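PDB 3DJB: hydrolase, HD family, which binds magnesium through histidine and aspartate side chains and is probably a metal-dependent hydrolase of the HD superfamily. Local coordinates for residues Gly46-His58 with Glu88-Met100. The protein carries 3 engineered substitutions. Sequence-based numbering, arbitrary orientation.
Sequences GNRFIIEMAALLH and EESKHVLHIIANM
Ile50 enters a hole between Glu89, His92, Val93 and Ile96, a knob-into-hole fit on helix 88-96. Its branched shape suits the place: Ile50 CG1 lies 3.7 Å from Val93 CG2, while Ile50 CG2, anti to the backbone N, stands over one face of the His92 imidazole, 4.2 Å from the ring centroid in a CH-pi contact. That ring is hydrogen-bonded through NE2 to Ser112. One turn on, Ala54 is small enough for Ile96 to close in, CB to CD1 3.6 Å, and Val93 CG1 rests on Met53 CB at 3.9 Å. The two helices, both within the all-helical HD domain, run with their axes 8.6 Å apart at -42°, and 48-55 leads into the His-Asp pair of the metal site. There the flexible Met100 chain bends so that CG packs 3.6 Å from CB of His58, a magnesium ligand, and SE approaches the imidazole obliquely; apolar Ile97, buried, puts CD1 3.5 Å from Leu57 CB. Packing is looser at the start, where Asn47 and Glu89, polar and partly exposed, suit contact with water. Extended Glu89 brings OE2 to the edge of the buried Phe49 ring, 3.7 Å from CD1; Lys3 adds a weak, long ion pair to OE2 and a cation-pi contact to Phe49. Glu89 OE1 only loosely approaches ND2 of Asn47, the N-cap residue.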
# COMPACT_ATOMS: atom_id res chain seq x y z
N GLY A 46 -5.41 2.51 -34.52
CA GLY A 46 -6.07 3.75 -34.15
C GLY A 46 -5.24 5.01 -34.37
O GLY A 46 -4.00 4.97 -34.33
N ASN A 47 -5.92 6.14 -34.56
CA ASN A 47 -5.24 7.42 -34.79
C ASN A 47 -4.49 7.98 -33.59
O ASN A 47 -5.11 8.58 -32.71
CB ASN A 47 -6.23 8.48 -35.24
CG ASN A 47 -5.54 9.76 -35.65
OD1 ASN A 47 -4.42 10.05 -35.23
ND2 ASN A 47 -6.22 10.56 -36.49
N ARG A 48 -3.17 7.84 -33.57
CA ARG A 48 -2.37 8.35 -32.46
C ARG A 48 -2.78 9.74 -31.99
O ARG A 48 -3.37 9.88 -30.92
CB ARG A 48 -0.89 8.33 -32.83
CG ARG A 48 -0.25 6.96 -32.65
CD ARG A 48 0.27 6.81 -31.23
NE ARG A 48 1.09 7.98 -30.86
CZ ARG A 48 2.42 7.98 -30.75
NH1 ARG A 48 3.11 6.87 -30.96
NH2 ARG A 48 3.05 9.11 -30.44
N PHE A 49 -2.48 10.77 -32.78
CA PHE A 49 -2.86 12.13 -32.38
C PHE A 49 -4.18 12.23 -31.64
O PHE A 49 -4.27 12.87 -30.59
CB PHE A 49 -2.95 13.04 -33.58
CG PHE A 49 -3.23 14.46 -33.23
CD1 PHE A 49 -4.36 15.09 -33.73
CD2 PHE A 49 -2.30 15.20 -32.50
CE1 PHE A 49 -4.56 16.47 -33.51
CE2 PHE A 49 -2.50 16.57 -32.28
CZ PHE A 49 -3.63 17.21 -32.79
N ILE A 50 -5.23 11.63 -32.18
CA ILE A 50 -6.51 11.69 -31.51
C ILE A 50 -6.36 11.02 -30.17
O ILE A 50 -6.62 11.63 -29.14
CB ILE A 50 -7.66 11.02 -32.33
CG1 ILE A 50 -8.15 11.98 -33.42
CG2 ILE A 50 -8.84 10.72 -31.43
CD1 ILE A 50 -9.17 11.38 -34.35
N ILE A 51 -5.91 9.77 -30.16
CA ILE A 51 -5.74 9.03 -28.92
C ILE A 51 -5.00 9.89 -27.88
O ILE A 51 -5.49 10.06 -26.76
CB ILE A 51 -4.97 7.72 -29.14
CG1 ILE A 51 -5.82 6.77 -29.98
CG2 ILE A 51 -4.67 7.06 -27.81
CD1 ILE A 51 -5.12 5.48 -30.36
N GLU A 52 -3.85 10.45 -28.26
CA GLU A 52 -3.07 11.28 -27.35
C GLU A 52 -3.81 12.52 -26.89
O GLU A 52 -3.96 12.76 -25.69
CB GLU A 52 -1.77 11.72 -28.01
CG GLU A 52 -0.84 10.61 -28.30
CD GLU A 52 0.53 11.11 -28.69
OE1 GLU A 52 1.17 11.78 -27.85
OE2 GLU A 52 0.96 10.85 -29.83
N MSE A 53 -4.27 13.32 -27.84
CA MSE A 53 -5.00 14.53 -27.48
C MSE A 53 -6.16 14.20 -26.55
O MSE A 53 -6.49 14.99 -25.65
CB MSE A 53 -5.54 15.23 -28.72
CG MSE A 53 -4.49 15.95 -29.52
SE MSE A 53 -3.57 17.24 -28.42
CE MSE A 53 -4.88 18.67 -28.47
N ALA A 54 -6.78 13.05 -26.76
CA ALA A 54 -7.91 12.67 -25.93
C ALA A 54 -7.46 12.30 -24.53
O ALA A 54 -7.88 12.94 -23.55
CB ALA A 54 -8.68 11.52 -26.56
N ALA A 55 -6.59 11.30 -24.41
CA ALA A 55 -6.10 10.86 -23.11
C ALA A 55 -5.58 12.01 -22.28
O ALA A 55 -5.69 12.00 -21.06
CB ALA A 55 -5.01 9.84 -23.31
N LEU A 56 -5.02 13.01 -22.95
CA LEU A 56 -4.44 14.18 -22.32
C LEU A 56 -5.43 15.22 -21.83
O LEU A 56 -5.05 16.12 -21.08
CB LEU A 56 -3.48 14.86 -23.28
CG LEU A 56 -1.96 14.71 -23.10
CD1 LEU A 56 -1.33 14.08 -24.34
CD2 LEU A 56 -1.37 16.10 -22.86
N LEU A 57 -6.70 15.13 -22.24
CA LEU A 57 -7.68 16.13 -21.82
C LEU A 57 -8.97 15.59 -21.19
O LEU A 57 -9.88 16.37 -20.87
CB LEU A 57 -8.00 17.05 -23.01
CG LEU A 57 -6.89 17.95 -23.60
CD1 LEU A 57 -7.33 18.54 -24.93
CD2 LEU A 57 -6.54 19.05 -22.62
N HIS A 58 -9.05 14.26 -21.01
CA HIS A 58 -10.24 13.62 -20.41
C HIS A 58 -10.46 14.11 -18.99
O HIS A 58 -11.59 14.19 -18.50
CB HIS A 58 -10.10 12.07 -20.42
CG HIS A 58 -9.07 11.51 -19.48
ND1 HIS A 58 -7.74 11.91 -19.48
CD2 HIS A 58 -9.15 10.53 -18.55
CE1 HIS A 58 -7.06 11.20 -18.60
NE2 HIS A 58 -7.89 10.35 -18.02
N GLU A 88 -13.21 17.81 -38.28
CA GLU A 88 -13.21 16.42 -38.72
C GLU A 88 -12.52 15.51 -37.70
O GLU A 88 -12.85 14.33 -37.58
CB GLU A 88 -12.52 16.31 -40.09
CG GLU A 88 -12.69 14.97 -40.77
CD GLU A 88 -13.02 15.11 -42.25
OE1 GLU A 88 -12.24 15.76 -42.98
OE2 GLU A 88 -14.07 14.57 -42.67
N GLU A 89 -11.57 16.08 -36.97
CA GLU A 89 -10.85 15.32 -35.95
C GLU A 89 -11.29 15.72 -34.55
O GLU A 89 -11.52 14.87 -33.69
CB GLU A 89 -9.34 15.54 -36.11
CG GLU A 89 -8.73 14.67 -37.18
CD GLU A 89 -7.22 14.77 -37.25
OE1 GLU A 89 -6.61 13.97 -37.99
OE2 GLU A 89 -6.63 15.65 -36.57
N SER A 90 -11.40 17.03 -34.34
CA SER A 90 -11.80 17.58 -33.06
C SER A 90 -13.11 16.97 -32.60
O SER A 90 -13.26 16.59 -31.44
CB SER A 90 -11.95 19.09 -33.19
OG SER A 90 -12.22 19.68 -31.94
N LYS A 91 -14.05 16.86 -33.51
CA LYS A 91 -15.35 16.28 -33.19
C LYS A 91 -15.16 14.88 -32.59
O LYS A 91 -16.01 14.41 -31.82
CB LYS A 91 -16.21 16.21 -34.47
CG LYS A 91 -17.69 15.88 -34.25
CD LYS A 91 -18.47 17.03 -33.61
CE LYS A 91 -19.96 16.79 -33.71
NZ LYS A 91 -20.31 16.52 -35.14
N HIS A 92 -14.05 14.23 -32.92
CA HIS A 92 -13.75 12.87 -32.44
C HIS A 92 -12.93 12.91 -31.17
O HIS A 92 -13.07 12.04 -30.31
CB HIS A 92 -12.94 12.11 -33.49
CG HIS A 92 -12.75 10.65 -33.18
ND1 HIS A 92 -11.85 9.86 -33.87
CD2 HIS A 92 -13.38 9.84 -32.31
CE1 HIS A 92 -11.94 8.62 -33.43
NE2 HIS A 92 -12.86 8.58 -32.48
N VAL A 93 -12.07 13.91 -31.07
CA VAL A 93 -11.23 14.06 -29.90
C VAL A 93 -12.11 14.40 -28.72
O VAL A 93 -12.27 13.60 -27.81
CB VAL A 93 -10.17 15.16 -30.09
CG1 VAL A 93 -9.47 15.44 -28.77
CG2 VAL A 93 -9.15 14.75 -31.15
N LEU A 94 -12.71 15.58 -28.74
CA LEU A 94 -13.55 15.95 -27.62
C LEU A 94 -14.78 15.07 -27.52
O LEU A 94 -15.66 15.30 -26.69
CB LEU A 94 -13.97 17.42 -27.69
CG LEU A 94 -15.20 17.77 -28.50
CD1 LEU A 94 -16.10 18.62 -27.63
CD2 LEU A 94 -14.82 18.48 -29.79
N HIS A 95 -14.85 14.05 -28.36
CA HIS A 95 -16.00 13.16 -28.31
C HIS A 95 -15.79 12.17 -27.18
O HIS A 95 -16.44 12.27 -26.14
CB HIS A 95 -16.15 12.44 -29.64
CG HIS A 95 -17.29 11.46 -29.68
ND1 HIS A 95 -18.60 11.83 -29.48
CD2 HIS A 95 -17.30 10.14 -29.95
CE1 HIS A 95 -19.38 10.77 -29.62
NE2 HIS A 95 -18.61 9.73 -29.90
N ILE A 96 -14.86 11.24 -27.36
CA ILE A 96 -14.57 10.23 -26.34
C ILE A 96 -14.31 10.85 -24.96
O ILE A 96 -14.54 10.22 -23.92
CB ILE A 96 -13.39 9.31 -26.79
CG1 ILE A 96 -12.22 10.12 -27.32
CG2 ILE A 96 -13.87 8.36 -27.89
CD1 ILE A 96 -11.14 9.28 -27.97
N ILE A 97 -13.86 12.10 -24.98
CA ILE A 97 -13.58 12.88 -23.77
C ILE A 97 -14.88 13.01 -22.98
O ILE A 97 -14.89 13.52 -21.85
CB ILE A 97 -13.08 14.29 -24.13
CG1 ILE A 97 -11.94 14.71 -23.23
CG2 ILE A 97 -14.21 15.30 -23.98
CD1 ILE A 97 -11.31 16.01 -23.67
N ALA A 98 -15.97 12.58 -23.59
CA ALA A 98 -17.26 12.62 -22.93
C ALA A 98 -17.44 11.31 -22.21
O ALA A 98 -17.80 11.29 -21.04
CB ALA A 98 -18.37 12.82 -23.94
N ASN A 99 -17.16 10.21 -22.91
CA ASN A 99 -17.29 8.89 -22.32
C ASN A 99 -16.09 8.53 -21.45
O ASN A 99 -15.65 7.38 -21.43
CB ASN A 99 -17.49 7.82 -23.40
CG ASN A 99 -18.80 8.01 -24.17
OD1 ASN A 99 -19.02 9.06 -24.79
ND2 ASN A 99 -19.66 7.00 -24.14
N MSE A 100 -15.57 9.52 -20.75
CA MSE A 100 -14.42 9.34 -19.86
C MSE A 100 -14.79 9.71 -18.42
O MSE A 100 -13.93 10.10 -17.63
CB MSE A 100 -13.24 10.20 -20.34
CG MSE A 100 -12.59 9.70 -21.64
SE MSE A 100 -11.33 8.23 -21.41
CE MSE A 100 -12.58 6.75 -21.15